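Local coordinates for putative cobalamin synthesis related protein (PDB 2NPN) that binds S-adenosylmethionine and probably acts as a precorrin-6A synthase (deacetylating), a tetrapyrrole methyltransferase of adenosylcobalamin biosynthesis, at residues H164-T167 and E173-A176; R169-T174 and C182-D187; T190-V195 and E229-L234. One frame throughout, in Å; residues are numbered along the deposited sequence. Where two conformers were deposited one is given.

How the contacts relate
All three contacts lie in the part of the chain built on the mixed sheet 164-167, 181-185, 243-249, 200-206 and 214-217. Contacts 1 and 2, with centres about 5 Å apart, share Glu173 and Thr174; both concern the loop that joins neighbouring parallel strands 164-167 and 181-185, themselves paired by bonds such as the probable one from Val183 N to His164 O (2.8 Å). Contact 3, centred about 13 Å from contact 2, follows in the chain and meets it where Lys231 NZ is hydrogen-bonded to Asp187 O (2.8 Å). S-adenosylmethionine touches contact 2 directly, through Met185 and Leu186. The side chain of Lys231 is about 8 Å from the bound SAM, that of Thr166 about 11 Å.

Contact 1. Residues H164-T167 and E173-A176; sequences HITT and ETSA
His164 and Thr174 meet where the imidazole reaches out from strand 164-167 to the loop that follows it. Along Thr174, CB divides into a methyl and a hydroxyl that do different work. CG2, anti to the backbone N, comes at the imidazole obliquely, 3.7 Å from His164 CD2 and 3.9 Å from His164 NE2. OG1 lies 4.1 Å from the methyl CG2 of Thr166. Within its own loop Thr174 OG1 donates to Asn170 O at 2.8 Å, from well above the carbonyl plane. Strand 164-167 is an outermost strand of the mixed sheet and runs parallel to its neighbour 181-185, so the chain must cross back between them; Thr174 sits in that connection. No direct hydrogen bond joins loop and strand here; between them stands one water, which donates to Thr174 OG1 at 2.8 Å. The same water lies in the plane of the imidazole at its edge, hydrogen-bonded to His164 NE2 and to Thr166 OG1, each at 2.8 Å. The ring is brought to it by a first torsion that puts His164 CG anti to the backbone N (chi1 -168°). Thr166 OG1 has a further partner in Asn170 ND2.

Contact 2. Residues R169-T174 and C182-D187; sequences RNLPET and CVVMLD. With SAM (S-adenosylmethionine), chain C.
The connection between parallel strands 164-167 and 181-185 folds back over the second of them, at whose end S-adenosylmethionine is bound. Leu171, at the start of the short 3-10 turn 171-173, supplies the apolar contact. Its CD1 lies 4.1 Å from Cys182 SG in the conformer given, and both of its methyls converge on Val184 CG2, with Leu171 CD2 at 4.0 Å; the two side chains cross at about a right angle. CG of Leu171 stands anti to the backbone N (chi1 -170°), and CD1 touches both strand residues, CD2 Val184 alone, while Tyr245 and Ala191 also touch this side chain. Nearer the ligand, a water bridges the segments, accepting from Arg169 N and donating to Leu186 O at 2.7 Å. Leu186 N then addresses the ribose diol: a bond of 3.0 Å to O2' of S-adenosylmethionine (159° at the hydrogen) and a weak one of 3.2 Å to its O3'. Met185, present as selenomethionine, has CE 3.3 Å from the ribose O4'. Loop and strand are thus joined by apolar contacts and one bridging water; the backbone N-H of Leu186 holds the ribose while its carbonyl, in the next peptide, takes the water, so the residue that binds the ligand is also linked to the loop.

Contact 3. Residues T190-V195 and E229-L234; sequences TAWQDV and ELKQQL
Thr190 begins the approach to Lys231 of helix 220-238: its methyl CG2 comes to 4.4 Å from Lys231 CD. Thr190 O accepts from Gln193 N at 3.0 Å, starting the turn that follows. At Ala191 the backbone N is held by Asp187 OD2, and Asp194 N bonds back to Ala191 O, so the chain winds into the short, loosely hydrogen-bonded helical turn near 192-195. Trp192 carries the closer contact. Its CG lies between the backbone N and carbonyl carbon (chi1 58°), which swings the indole back over Thr190, whose CB stands 3.8 Å above one ring face, displaced from its middle. The far corner of the six-membered ring, CH2, meets Lys231 CD at 4.0 Å, the methylene lying at the ring edge near its plane. Lys231 is extended from CG to NZ, and its CD makes the contact with both Thr190 and Trp192. The ammonium goes beyond, to Lys189 O, Asp187 O and a salt bridge with Asp243, whose backbone O binds S-adenosylmethionine. Trp192 NE1 is hydrogen-bonded to Gly224 O, in the same helix as Lys231, and its ring meets Tyr245 of strand 243-249 edge-to-face and Trp204 of strand 200-206, placing the indole between helix 220-238 and the mixed sheet.

Contact 1. Residues H164-T167 and E173-A176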
loop_
_atom_site.group_PDB
_atom_site.type_symbol
_atom_site.label_atom_id
_atom_site.label_comp_id
_atom_site.label_asym_id
_atom_site.label_seq_id
_atom_site.Cartn_x
_atom_site.Cartn_y
_atom_site.Cartn_z
ATOM N N HIS A 164 13.899 9.328 -5.947
ATOM C CA HIS A 164 14.014 7.955 -6.389
ATOM C C HIS A 164 13.273 7.075 -5.380
ATOM O O HIS A 164 13.725 6.944 -4.248
ATOM C CB HIS A 164 15.476 7.577 -6.458
ATOM C CG HIS A 164 15.717 6.295 -7.169
ATOM N ND1 HIS A 164 15.680 6.208 -8.538
ATOM C CD2 HIS A 164 15.963 5.056 -6.707
ATOM C CE1 HIS A 164 15.895 4.949 -8.891
ATOM N NE2 HIS A 164 16.058 4.231 -7.789
ATOM N N ILE A 165 12.218 6.412 -5.795
ATOM C CA ILE A 165 11.466 5.534 -4.929
ATOM C C ILE A 165 11.831 4.103 -5.317
ATOM O O ILE A 165 11.778 3.722 -6.510
ATOM C CB ILE A 165 9.961 5.746 -5.082
ATOM C CG1 ILE A 165 9.539 7.213 -4.901
ATOM C CG2 ILE A 165 9.160 4.791 -4.157
ATOM C CD1 ILE A 165 8.089 7.506 -5.187
ATOM N N THR A 166 12.187 3.313 -4.316
ATOM C CA THR A 166 12.650 1.991 -4.606
ATOM C C THR A 166 12.377 1.045 -3.452
ATOM O O THR A 166 11.706 1.384 -2.480
ATOM C CB THR A 166 14.109 2.006 -5.079
ATOM O OG1 THR A 166 14.416 0.764 -5.729
ATOM C CG2 THR A 166 15.069 2.279 -3.891
ATOM N N THR A 167 12.886 -0.156 -3.577
ATOM C CA THR A 167 12.624 -1.212 -2.583
ATOM C C THR A 167 13.902 -1.495 -1.798
ATOM O O THR A 167 15.016 -1.163 -2.233
ATOM C CB THR A 167 12.205 -2.501 -3.286
ATOM O OG1 THR A 167 13.319 -3.003 -4.049
ATOM C CG2 THR A 167 10.958 -2.272 -4.199
ATOM N N GLU A 173 21.929 -1.804 -4.849
ATOM C CA GLU A 173 22.305 -1.636 -6.251
ATOM C C GLU A 173 21.973 -0.251 -6.822
ATOM O O GLU A 173 22.281 0.041 -7.979
ATOM C CB GLU A 173 21.652 -2.726 -7.134
ATOM C CG GLU A 173 22.058 -4.161 -6.810
ATOM C CD GLU A 173 21.271 -4.807 -5.667
ATOM O OE1 GLU A 173 20.343 -4.166 -5.119
ATOM O OE2 GLU A 173 21.595 -5.973 -5.329
ATOM N N THR A 174 21.377 0.617 -6.005
ATOM C CA THR A 174 20.981 1.946 -6.432
ATOM C C THR A 174 22.198 2.891 -6.500
ATOM O O THR A 174 23.061 2.847 -5.629
ATOM C CB THR A 174 19.917 2.502 -5.467
ATOM O OG1 THR A 174 18.823 1.563 -5.423
ATOM C CG2 THR A 174 19.403 3.914 -5.898
ATOM N N SER A 175 22.271 3.736 -7.530
ATOM C CA SER A 175 23.441 4.639 -7.662
ATOM C C SER A 175 23.546 5.581 -6.466
ATOM O O SER A 175 22.544 5.939 -5.811
ATOM C CB SER A 175 23.376 5.470 -8.945
ATOM O OG SER A 175 22.365 6.450 -8.840
ATOM N N ALA A 176 24.780 5.991 -6.170
ATOM C CA ALA A 176 24.995 6.992 -5.143
ATOM C C ALA A 176 24.214 8.259 -5.455
ATOM O O ALA A 176 23.665 8.881 -4.574
ATOM C CB ALA A 176 26.499 7.304 -5.033
HETATM O O HOH W 1 16.645 1.521 -7.217
#

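Contact 2. Residues R169-T174 and C182-D187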
loop_
_atom_site.group_PDB
_atom_site.type_symbol
_atom_site.label_atom_id
_atom_site.label_comp_id
_atom_site.label_asym_id
_atom_site.label_seq_id
_atom_site.Cartn_x
_atom_site.Cartn_y
_atom_site.Cartn_z
ATOM N N ARG A 169 15.275 -4.347 -1.388
ATOM C CA ARG A 169 16.067 -5.253 -2.220
ATOM C C ARG A 169 16.919 -4.488 -3.253
ATOM O O ARG A 169 18.081 -4.845 -3.490
ATOM C CB ARG A 169 15.124 -6.256 -2.895
ATOM C CG ARG A 169 15.722 -7.192 -3.906
ATOM C CD ARG A 169 14.628 -8.106 -4.478
ATOM N NE ARG A 169 15.159 -9.197 -5.308
ATOM C CZ ARG A 169 15.174 -10.502 -4.996
ATOM N NH1 ARG A 169 14.677 -10.973 -3.844
ATOM N NH2 ARG A 169 15.691 -11.368 -5.856
ATOM N N ASN A 170 16.346 -3.456 -3.882
ATOM C CA ASN A 170 17.058 -2.686 -4.908
ATOM C C ASN A 170 18.084 -1.688 -4.314
ATOM O O ASN A 170 18.947 -1.198 -5.042
ATOM C CB ASN A 170 16.077 -1.807 -5.741
ATOM C CG ASN A 170 15.120 -2.602 -6.618
ATOM O OD1 ASN A 170 15.347 -3.783 -6.915
ATOM N ND2 ASN A 170 14.039 -1.929 -7.064
ATOM N N LEU A 171 17.949 -1.356 -3.029
ATOM C CA LEU A 171 18.710 -0.210 -2.460
ATOM C C LEU A 171 20.236 -0.369 -2.598
ATOM O O LEU A 171 20.920 0.590 -2.996
ATOM C CB LEU A 171 18.323 0.072 -0.986
ATOM C CG LEU A 171 18.905 1.386 -0.428
ATOM C CD1 LEU A 171 18.513 2.644 -1.262
ATOM C CD2 LEU A 171 18.590 1.536 1.051
ATOM N N PRO A 172 20.775 -1.546 -2.236
ATOM C CA PRO A 172 22.227 -1.711 -2.408
ATOM C C PRO A 172 22.751 -1.521 -3.827
ATOM O O PRO A 172 23.926 -1.153 -3.969
ATOM C CB PRO A 172 22.471 -3.154 -1.970
ATOM C CG PRO A 172 21.373 -3.497 -1.060
ATOM C CD PRO A 172 20.171 -2.751 -1.627
ATOM N N GLU A 173 21.929 -1.804 -4.849
ATOM C CA GLU A 173 22.305 -1.636 -6.251
ATOM C C GLU A 173 21.973 -0.251 -6.822
ATOM O O GLU A 173 22.281 0.041 -7.979
ATOM C CB GLU A 173 21.652 -2.726 -7.134
ATOM C CG GLU A 173 22.058 -4.161 -6.810
ATOM C CD GLU A 173 21.271 -4.807 -5.667
ATOM O OE1 GLU A 173 20.343 -4.166 -5.119
ATOM O OE2 GLU A 173 21.595 -5.973 -5.329
ATOM N N THR A 174 21.377 0.617 -6.005
ATOM C CA THR A 174 20.981 1.946 -6.432
ATOM C C THR A 174 22.198 2.891 -6.500
ATOM O O THR A 174 23.061 2.847 -5.629
ATOM C CB THR A 174 19.917 2.502 -5.467
ATOM O OG1 THR A 174 18.823 1.563 -5.423
ATOM C CG2 THR A 174 19.403 3.914 -5.898
ATOM N N CYS A 182 16.161 9.463 -1.715
ATOM C CA CYS A 182 15.415 8.304 -2.092
ATOM C C CYS A 182 14.455 7.905 -0.998
ATOM O O CYS A 182 14.607 8.262 0.160
ATOM C CB CYS A 182 16.360 7.181 -2.451
ATOM S SG CYS A 182 17.369 6.574 -1.120
ATOM N N VAL A 183 13.395 7.257 -1.435
ATOM C CA VAL A 183 12.366 6.688 -0.553
ATOM C C VAL A 183 12.424 5.170 -0.688
ATOM O O VAL A 183 12.487 4.641 -1.811
ATOM C CB VAL A 183 10.978 7.175 -0.950
ATOM C CG1 VAL A 183 9.892 6.477 -0.075
ATOM C CG2 VAL A 183 10.903 8.694 -0.838
ATOM N N VAL A 184 12.421 4.451 0.428
ATOM C CA VAL A 184 12.562 3.010 0.441
ATOM C C VAL A 184 11.308 2.354 1.058
ATOM O O VAL A 184 10.880 2.725 2.154
ATOM C CB VAL A 184 13.789 2.545 1.181
ATOM C CG1 VAL A 184 13.969 1.046 1.085
ATOM C CG2 VAL A 184 15.045 3.298 0.712
HETATM N N MSE A 185 10.728 1.464 0.280
HETATM C CA MSE A 185 9.571 0.681 0.670
HETATM C C MSE A 185 9.920 -0.806 0.605
HETATM O O MSE A 185 10.934 -1.216 0.039
HETATM C CB MSE A 185 8.373 0.997 -0.260
HETATM C CG MSE A 185 8.077 2.468 -0.277
HETATM SE SE MSE A 185 6.638 3.018 -1.503
HETATM C CE MSE A 185 5.166 2.481 -0.398
ATOM N N LEU A 186 9.036 -1.638 1.166
ATOM C CA LEU A 186 9.188 -3.084 1.041
ATOM C C LEU A 186 10.559 -3.576 1.605
ATOM O O LEU A 186 11.070 -4.600 1.164
ATOM C CB LEU A 186 9.002 -3.533 -0.396
ATOM C CG LEU A 186 7.597 -3.329 -0.939
ATOM C CD1 LEU A 186 7.568 -3.589 -2.440
ATOM C CD2 LEU A 186 6.630 -4.310 -0.253
ATOM N N ASP A 187 11.094 -2.918 2.620
ATOM C CA ASP A 187 12.371 -3.361 3.203
ATOM C C ASP A 187 12.072 -4.267 4.383
ATOM O O ASP A 187 11.597 -3.796 5.409
ATOM C CB ASP A 187 13.233 -2.177 3.713
ATOM C CG ASP A 187 14.623 -2.603 4.191
ATOM O OD1 ASP A 187 14.998 -3.805 4.085
ATOM O OD2 ASP A 187 15.351 -1.702 4.647
HETATM N N SAM C . -0.096 0.930 -2.401
HETATM C CA SAM C . 0.605 1.208 -1.111
HETATM C C SAM C . 0.815 2.696 -0.901
HETATM O O SAM C . 1.382 3.090 0.153
HETATM O OXT SAM C . 0.384 3.499 -1.752
HETATM C CB SAM C . 1.941 0.446 -1.049
HETATM C CG SAM C . 1.789 -1.074 -0.977
HETATM S SD SAM C . 3.336 -2.022 -0.773
HETATM C CE SAM C . 2.585 -3.671 -0.894
HETATM C "C5'" SAM C . 3.686 -2.145 1.016
HETATM C "C4'" SAM C . 4.786 -1.190 1.511
HETATM O "O4'" SAM C . 4.242 0.076 1.685
HETATM C "C3'" SAM C . 5.382 -1.534 2.877
HETATM O "O3'" SAM C . 6.391 -2.508 2.794
HETATM C "C2'" SAM C . 5.892 -0.210 3.378
HETATM O "O2'" SAM C . 7.079 0.136 2.685
HETATM C "C1'" SAM C . 4.756 0.661 2.885
HETATM N N9 SAM C . 3.680 0.831 3.886
HETATM C C8 SAM C . 2.340 0.549 3.676
HETATM N N7 SAM C . 1.622 0.895 4.749
HETATM C C5 SAM C . 2.487 1.452 5.647
HETATM C C6 SAM C . 2.304 2.040 6.890
HETATM N N6 SAM C . 1.081 2.132 7.472
HETATM N N1 SAM C . 3.411 2.540 7.566
HETATM C C2 SAM C . 4.655 2.516 6.965
HETATM N N3 SAM C . 4.841 1.944 5.737
HETATM C C4 SAM C . 3.777 1.438 5.065
HETATM O O HOH W 2 12.451 -5.346 -1.050
#

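Contact 3. Residues T190-V195 and E229-L234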
loop_
_atom_site.group_PDB
_atom_site.type_symbol
_atom_site.label_atom_id
_atom_site.label_comp_id
_atom_site.label_asym_id
_atom_site.label_seq_id
_atom_site.Cartn_x
_atom_site.Cartn_y
_atom_site.Cartn_z
ATOM N N THR A 190 17.121 -4.046 6.979
ATOM C CA THR A 190 17.538 -2.737 7.564
ATOM C C THR A 190 18.556 -2.105 6.594
ATOM O O THR A 190 19.703 -1.814 6.930
ATOM C CB THR A 190 18.143 -2.798 9.019
ATOM O OG1 THR A 190 19.352 -3.567 8.995
ATOM C CG2 THR A 190 17.113 -3.363 10.045
ATOM N N ALA A 191 18.100 -1.863 5.365
ATOM C CA ALA A 191 19.011 -1.570 4.263
ATOM C C ALA A 191 19.734 -0.221 4.391
ATOM O O ALA A 191 20.793 -0.024 3.776
ATOM C CB ALA A 191 18.267 -1.727 2.888
ATOM N N TRP A 192 19.200 0.694 5.202
ATOM C CA TRP A 192 19.878 1.941 5.506
ATOM C C TRP A 192 21.292 1.710 6.067
ATOM O O TRP A 192 22.179 2.535 5.874
ATOM C CB TRP A 192 19.087 2.817 6.473
ATOM C CG TRP A 192 18.737 2.201 7.824
ATOM C CD1 TRP A 192 19.513 2.211 8.934
ATOM C CD2 TRP A 192 17.536 1.528 8.178
ATOM N NE1 TRP A 192 18.857 1.600 9.956
ATOM C CE2 TRP A 192 17.633 1.186 9.529
ATOM C CE3 TRP A 192 16.372 1.205 7.486
ATOM C CZ2 TRP A 192 16.614 0.518 10.195
ATOM C CZ3 TRP A 192 15.359 0.571 8.152
ATOM C CH2 TRP A 192 15.496 0.219 9.492
ATOM N N GLN A 193 21.465 0.635 6.811
ATOM C CA GLN A 193 22.771 0.406 7.438
ATOM C C GLN A 193 23.846 0.145 6.396
ATOM O O GLN A 193 25.049 0.440 6.622
ATOM C CB GLN A 193 22.644 -0.757 8.428
ATOM C CG GLN A 193 21.816 -0.440 9.686
ATOM C CD GLN A 193 22.517 0.546 10.624
ATOM O OE1 GLN A 193 22.618 1.725 10.319
ATOM N NE2 GLN A 193 23.038 0.047 11.764
ATOM N N ASP A 194 23.443 -0.401 5.253
ATOM C CA ASP A 194 24.359 -0.863 4.220
ATOM C C ASP A 194 24.824 0.239 3.264
ATOM O O ASP A 194 25.843 0.070 2.588
ATOM C CB ASP A 194 23.683 -1.984 3.417
ATOM C CG ASP A 194 23.137 -3.115 4.314
ATOM O OD1 ASP A 194 23.839 -3.543 5.254
ATOM O OD2 ASP A 194 21.999 -3.564 4.061
ATOM N N VAL A 195 24.101 1.348 3.198
ATOM C CA VAL A 195 24.390 2.369 2.193
ATOM C C VAL A 195 24.739 3.747 2.757
ATOM O O VAL A 195 25.097 4.648 2.015
ATOM C CB VAL A 195 23.219 2.540 1.220
ATOM C CG1 VAL A 195 22.967 1.214 0.502
ATOM C CG2 VAL A 195 21.941 2.990 1.928
ATOM N N GLU A 229 17.197 -1.902 15.853
ATOM C CA GLU A 229 16.803 -2.603 17.080
ATOM C C GLU A 229 15.295 -2.413 17.281
ATOM O O GLU A 229 14.571 -3.374 17.589
ATOM C CB GLU A 229 17.561 -2.077 18.316
ATOM C CG GLU A 229 19.086 -2.231 18.312
ATOM C CD GLU A 229 19.786 -1.149 19.172
ATOM O OE1 GLU A 229 19.077 -0.477 19.976
ATOM O OE2 GLU A 229 21.037 -0.963 19.064
ATOM N N LEU A 230 14.829 -1.174 17.103
ATOM C CA LEU A 230 13.434 -0.821 17.282
ATOM C C LEU A 230 12.576 -1.643 16.318
ATOM O O LEU A 230 11.527 -2.182 16.677
ATOM C CB LEU A 230 13.235 0.681 17.010
ATOM C CG LEU A 230 11.800 1.184 17.080
ATOM C CD1 LEU A 230 11.158 1.020 18.481
ATOM C CD2 LEU A 230 11.835 2.629 16.658
ATOM N N LYS A 231 13.015 -1.744 15.072
ATOM C CA LYS A 231 12.196 -2.421 14.043
ATOM C C LYS A 231 12.000 -3.906 14.432
ATOM O O LYS A 231 10.893 -4.449 14.340
ATOM C CB LYS A 231 12.862 -2.242 12.666
ATOM C CG LYS A 231 12.132 -2.920 11.498
ATOM C CD LYS A 231 12.760 -2.609 10.198
ATOM C CE LYS A 231 12.024 -3.197 9.012
ATOM N NZ LYS A 231 12.559 -2.657 7.766
ATOM N N GLN A 232 13.050 -4.534 14.933
ATOM C CA GLN A 232 12.951 -5.919 15.383
ATOM C C GLN A 232 12.037 -6.053 16.598
ATOM O O GLN A 232 11.241 -6.987 16.659
ATOM C CB GLN A 232 14.341 -6.483 15.657
ATOM C CG GLN A 232 15.054 -6.883 14.379
ATOM C CD GLN A 232 16.562 -6.935 14.535
ATOM O OE1 GLN A 232 17.216 -5.900 14.688
ATOM N NE2 GLN A 232 17.122 -8.136 14.491
ATOM N N GLN A 233 12.173 -5.137 17.565
ATOM C CA GLN A 233 11.343 -5.102 18.769
ATOM C C GLN A 233 9.855 -5.039 18.363
ATOM O O GLN A 233 9.034 -5.854 18.811
ATOM C CB GLN A 233 11.733 -3.902 19.665
ATOM C CG GLN A 233 13.169 -3.989 20.299
ATOM C CD GLN A 233 13.760 -2.661 20.882
ATOM O OE1 GLN A 233 13.170 -1.563 20.794
ATOM N NE2 GLN A 233 14.941 -2.788 21.523
ATOM N N LEU A 234 9.537 -4.119 17.450
ATOM C CA LEU A 234 8.165 -3.940 16.992
ATOM C C LEU A 234 7.636 -5.141 16.215
ATOM O O LEU A 234 6.455 -5.507 16.382
ATOM C CB LEU A 234 8.045 -2.691 16.138
ATOM C CG LEU A 234 8.311 -1.368 16.877
ATOM C CD1 LEU A 234 8.431 -0.198 15.910
ATOM C CD2 LEU A 234 7.213 -1.151 17.912
#